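Local coordinates for lipase-esterase related protein (Clostridium acetobutylicum, PDB 3E0X) that is of unknown function but has an alpha/beta hydrolase fold and is probably a hydrolase related to lipases and esterases, at residues N12-H23 against L39-L49. Numbering follows the deposited sequence.
Sequences NKKSPNTLLFVH and LEDYNCILLDL
Strands 18-22 and 43-47 pair in parallel within the central sheet of an alpha/beta hydrolase fold, their directions 17° apart. The backbone ladder runs from Asn43 N on Asn17 O to Leu47 N on Phe21 O (3.1 Å). Past it the strands splay; one water donates to both Phe21 O and Leu47 O, and His23 ND1 reaches Leu47 O in a weak bond (3.3 Å). Side chains divide between the two faces. On the Phe21 face, CD2 of Leu46 lies over the phenyl ring, 4.0 Å from its centroid, while Leu39 CD1 meets the ring edge in plane and Cys44 SG makes a sulfur-aromatic contact at the edge. With Phe21 CG anti to the carbonyl carbon (chi1 -63°), the ring runs alongside Leu46. Leu19 CD1 packs against Tyr42 CB (3.8 Å). On the opposite face, which carries Thr18, Leu20, Asn43 and Ile45, the Asn43 amide donates nearly in its own plane from ND2 to Thr18 OG1 (3.0 Å, 159° at the hydrogen), and OD1 is hydrogen-bonded to His9 NE2, so both amide ends are held. Leu20 CD1 meets Ile45 CG2 at 3.6 Å. Beyond the strands, Leu49 CD1 covers a face of the His23 imidazole; the His23 side chain is about 7 Å from the bound ortho-xylene. Strand 86-91 hydrogen-bonds to the other side of strand 18-22, antiparallel strand 7-11 flanks 43-47, and helix 63-76 packs on Leu20, Leu47 and Leu49.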
loop_
_atom_site.group_PDB
_atom_site.type_symbol
_atom_site.label_atom_id
_atom_site.label_comp_id
_atom_site.label_asym_id
_atom_site.label_seq_id
_atom_site.Cartn_x
_atom_site.Cartn_y
_atom_site.Cartn_z
ATOM N N ASN A 12 13.145 -14.729 -5.087
ATOM C CA ASN A 12 14.452 -15.278 -4.792
ATOM C C ASN A 12 14.703 -15.107 -3.306
ATOM O O ASN A 12 15.112 -14.030 -2.833
ATOM C CB ASN A 12 15.466 -14.525 -5.652
ATOM C CG ASN A 12 16.871 -14.891 -5.332
ATOM O OD1 ASN A 12 17.109 -15.883 -4.655
ATOM N ND2 ASN A 12 17.814 -14.051 -5.762
ATOM N N LYS A 13 14.433 -16.163 -2.547
ATOM C CA LYS A 13 14.383 -16.035 -1.094
ATOM C C LYS A 13 15.743 -15.747 -0.480
ATOM O O LYS A 13 15.827 -15.298 0.671
ATOM C CB LYS A 13 13.731 -17.264 -0.473
ATOM C CG LYS A 13 12.279 -17.399 -0.885
ATOM C CD LYS A 13 11.653 -18.615 -0.228
ATOM C CE LYS A 13 10.199 -18.754 -0.624
ATOM N NZ LYS A 13 9.625 -19.979 -0.008
ATOM N N LYS A 14 16.795 -16.009 -1.255
ATOM C CA LYS A 14 18.179 -15.805 -0.818
ATOM C C LYS A 14 18.726 -14.423 -1.182
ATOM O O LYS A 14 19.875 -14.090 -0.851
ATOM C CB LYS A 14 19.099 -16.910 -1.383
ATOM C CG LYS A 14 19.497 -16.726 -2.843
ATOM C CD LYS A 14 20.359 -17.883 -3.361
ATOM C CE LYS A 14 20.633 -17.777 -4.855
ATOM N NZ LYS A 14 19.364 -17.712 -5.670
ATOM N N SER A 15 17.914 -13.617 -1.862
ATOM C CA SER A 15 18.336 -12.260 -2.255
ATOM C C SER A 15 18.661 -11.413 -1.012
ATOM O O SER A 15 17.978 -11.523 0.009
ATOM C CB SER A 15 17.232 -11.546 -3.029
ATOM O OG SER A 15 17.565 -10.181 -3.251
ATOM N N PRO A 16 19.687 -10.552 -1.112
ATOM C CA PRO A 16 20.013 -9.629 -0.007
ATOM C C PRO A 16 18.958 -8.532 0.140
ATOM O O PRO A 16 18.934 -7.849 1.160
ATOM C CB PRO A 16 21.350 -9.011 -0.446
ATOM C CG PRO A 16 21.432 -9.215 -1.912
ATOM C CD PRO A 16 20.632 -10.438 -2.244
ATOM N N ASN A 17 18.097 -8.418 -0.872
ATOM C CA ASN A 17 17.104 -7.376 -0.891
ATOM C C ASN A 17 15.718 -7.967 -0.638
ATOM O O ASN A 17 15.214 -8.816 -1.398
ATOM C CB ASN A 17 17.226 -6.596 -2.202
ATOM C CG ASN A 17 18.694 -6.395 -2.617
ATOM O OD1 ASN A 17 19.517 -5.910 -1.831
ATOM N ND2 ASN A 17 19.028 -6.804 -3.835
ATOM N N THR A 18 15.127 -7.537 0.467
ATOM C CA THR A 18 13.832 -8.032 0.898
ATOM C C THR A 18 12.795 -6.955 0.631
ATOM O O THR A 18 12.991 -5.808 1.026
ATOM C CB THR A 18 13.874 -8.376 2.421
ATOM O OG1 THR A 18 14.765 -9.479 2.631
ATOM C CG2 THR A 18 12.514 -8.725 2.949
ATOM N N LEU A 19 11.706 -7.338 -0.030
ATOM C CA LEU A 19 10.630 -6.406 -0.299
ATOM C C LEU A 19 9.432 -6.880 0.480
ATOM O O LEU A 19 8.968 -8.028 0.307
ATOM C CB LEU A 19 10.301 -6.400 -1.786
ATOM C CG LEU A 19 11.407 -6.131 -2.811
ATOM C CD1 LEU A 19 10.858 -6.046 -4.262
ATOM C CD2 LEU A 19 12.197 -4.901 -2.490
ATOM N N LEU A 20 8.925 -6.009 1.346
ATOM C CA LEU A 20 7.743 -6.339 2.136
ATOM C C LEU A 20 6.587 -5.493 1.584
ATOM O O LEU A 20 6.628 -4.258 1.648
ATOM C CB LEU A 20 8.010 -6.035 3.621
ATOM C CG LEU A 20 6.846 -6.310 4.570
ATOM C CD1 LEU A 20 6.419 -7.746 4.563
ATOM C CD2 LEU A 20 7.198 -5.902 5.983
ATOM N N PHE A 21 5.572 -6.173 1.038
ATOM C CA PHE A 21 4.447 -5.530 0.362
ATOM C C PHE A 21 3.279 -5.410 1.307
ATOM O O PHE A 21 2.852 -6.412 1.914
ATOM C CB PHE A 21 3.990 -6.376 -0.839
ATOM C CG PHE A 21 5.042 -6.543 -1.930
ATOM C CD1 PHE A 21 4.924 -5.854 -3.145
ATOM C CD2 PHE A 21 6.119 -7.428 -1.780
ATOM C CE1 PHE A 21 5.871 -6.031 -4.178
ATOM C CE2 PHE A 21 7.047 -7.612 -2.800
ATOM C CZ PHE A 21 6.939 -6.932 -3.989
ATOM N N VAL A 22 2.704 -4.210 1.359
ATOM C CA VAL A 22 1.565 -3.924 2.211
ATOM C C VAL A 22 0.437 -3.382 1.336
ATOM O O VAL A 22 0.554 -2.304 0.731
ATOM C CB VAL A 22 1.919 -2.862 3.268
ATOM C CG1 VAL A 22 0.710 -2.562 4.123
ATOM C CG2 VAL A 22 3.093 -3.322 4.126
ATOM N N HIS A 23 -0.670 -4.118 1.320
ATOM C CA HIS A 23 -1.798 -3.798 0.449
ATOM C C HIS A 23 -2.625 -2.638 1.013
ATOM O O HIS A 23 -2.295 -2.056 2.052
ATOM C CB HIS A 23 -2.668 -5.046 0.281
ATOM C CG HIS A 23 -3.385 -5.418 1.530
ATOM N ND1 HIS A 23 -2.986 -6.434 2.382
ATOM C CD2 HIS A 23 -4.484 -4.870 2.091
ATOM C CE1 HIS A 23 -3.839 -6.508 3.396
ATOM N NE2 HIS A 23 -4.735 -5.549 3.255
ATOM N N LEU A 39 9.277 -8.895 -10.032
ATOM C CA LEU A 39 10.196 -8.669 -8.904
ATOM C C LEU A 39 10.776 -9.976 -8.362
ATOM O O LEU A 39 11.152 -10.075 -7.180
ATOM C CB LEU A 39 9.472 -7.884 -7.814
ATOM C CG LEU A 39 9.095 -6.461 -8.244
ATOM C CD1 LEU A 39 8.138 -5.785 -7.263
ATOM C CD2 LEU A 39 10.373 -5.623 -8.450
ATOM N N GLU A 40 10.862 -10.977 -9.239
ATOM C CA GLU A 40 11.262 -12.339 -8.862
ATOM C C GLU A 40 12.700 -12.479 -8.425
ATOM O O GLU A 40 13.054 -13.486 -7.790
ATOM C CB GLU A 40 10.960 -13.305 -10.014
ATOM C CG GLU A 40 9.518 -13.668 -10.067
ATOM C CD GLU A 40 9.236 -14.778 -11.044
ATOM O OE1 GLU A 40 10.116 -15.655 -11.221
ATOM O OE2 GLU A 40 8.120 -14.767 -11.615
ATOM N N ASP A 41 13.528 -11.476 -8.706
ATOM C CA ASP A 41 14.932 -11.513 -8.304
ATOM C C ASP A 41 15.123 -11.101 -6.844
ATOM O O ASP A 41 16.242 -11.170 -6.303
ATOM C CB ASP A 41 15.801 -10.618 -9.211
ATOM C CG ASP A 41 16.115 -11.268 -10.566
ATOM O OD1 ASP A 41 16.147 -12.510 -10.641
ATOM O OD2 ASP A 41 16.345 -10.538 -11.561
ATOM N N TYR A 42 14.034 -10.661 -6.217
ATOM C CA TYR A 42 14.083 -10.190 -4.836
ATOM C C TYR A 42 13.360 -11.126 -3.883
ATOM O O TYR A 42 12.592 -11.991 -4.297
ATOM C CB TYR A 42 13.465 -8.808 -4.761
ATOM C CG TYR A 42 14.017 -7.854 -5.789
ATOM C CD1 TYR A 42 15.388 -7.590 -5.870
ATOM C CD2 TYR A 42 13.174 -7.224 -6.699
ATOM C CE1 TYR A 42 15.901 -6.710 -6.821
ATOM C CE2 TYR A 42 13.669 -6.344 -7.643
ATOM C CZ TYR A 42 15.027 -6.088 -7.703
ATOM O OH TYR A 42 15.470 -5.200 -8.653
ATOM N N ASN A 43 13.634 -10.966 -2.589
ATOM C CA ASN A 43 13.031 -11.796 -1.566
ATOM C C ASN A 43 11.705 -11.133 -1.211
ATOM O O ASN A 43 11.696 -10.133 -0.504
ATOM C CB ASN A 43 13.968 -11.887 -0.359
ATOM C CG ASN A 43 13.371 -12.668 0.779
ATOM O OD1 ASN A 43 12.669 -13.655 0.562
ATOM N ND2 ASN A 43 13.651 -12.233 2.010
ATOM N N CYS A 44 10.599 -11.666 -1.736
ATOM C CA CYS A 44 9.307 -10.974 -1.656
ATOM C C CYS A 44 8.420 -11.555 -0.568
ATOM O O CYS A 44 8.118 -12.767 -0.551
ATOM C CB CYS A 44 8.566 -11.055 -2.999
ATOM S SG CYS A 44 9.406 -10.244 -4.386
ATOM N N ILE A 45 7.958 -10.677 0.317
ATOM C CA ILE A 45 7.086 -11.061 1.422
ATOM C C ILE A 45 5.831 -10.213 1.278
ATOM O O ILE A 45 5.910 -8.996 1.288
ATOM C CB ILE A 45 7.770 -10.804 2.809
ATOM C CG1 ILE A 45 9.101 -11.582 2.912
ATOM C CG2 ILE A 45 6.859 -11.230 3.930
ATOM C CD1 ILE A 45 10.028 -11.127 4.086
ATOM N N LEU A 46 4.686 -10.864 1.107
ATOM C CA LEU A 46 3.427 -10.133 0.896
ATOM C C LEU A 46 2.541 -10.395 2.086
ATOM O O LEU A 46 2.206 -11.531 2.356
ATOM C CB LEU A 46 2.756 -10.549 -0.428
ATOM C CG LEU A 46 3.749 -10.275 -1.577
ATOM C CD1 LEU A 46 4.444 -11.553 -1.993
ATOM C CD2 LEU A 46 3.120 -9.548 -2.766
ATOM N N LEU A 47 2.185 -9.340 2.823
ATOM C CA LEU A 47 1.462 -9.399 4.087
ATOM C C LEU A 47 -0.054 -9.288 3.898
ATOM O O LEU A 47 -0.480 -8.474 3.074
ATOM C CB LEU A 47 1.918 -8.175 4.898
ATOM C CG LEU A 47 1.994 -8.195 6.415
ATOM C CD1 LEU A 47 2.674 -9.472 6.885
ATOM C CD2 LEU A 47 2.724 -6.949 6.941
ATOM N N ASP A 48 -0.851 -10.023 4.663
ATOM C CA ASP A 48 -2.270 -9.673 4.811
ATOM C C ASP A 48 -2.421 -8.878 6.105
ATOM O O ASP A 48 -2.053 -9.347 7.207
ATOM C CB ASP A 48 -3.156 -10.932 4.877
ATOM C CG ASP A 48 -3.539 -11.486 3.503
ATOM O OD1 ASP A 48 -3.627 -10.718 2.516
ATOM O OD2 ASP A 48 -3.810 -12.709 3.428
ATOM N N LEU A 49 -2.952 -7.667 5.998
ATOM C CA LEU A 49 -3.209 -6.881 7.207
ATOM C C LEU A 49 -4.306 -7.547 8.034
ATOM O O LEU A 49 -5.135 -8.272 7.508
ATOM C CB LEU A 49 -3.627 -5.438 6.852
ATOM C CG LEU A 49 -2.582 -4.592 6.113
ATOM C CD1 LEU A 49 -3.206 -3.286 5.598
ATOM C CD2 LEU A 49 -1.397 -4.351 7.064
HETATM O O HOH W 1 0.163 -7.030 0.936
#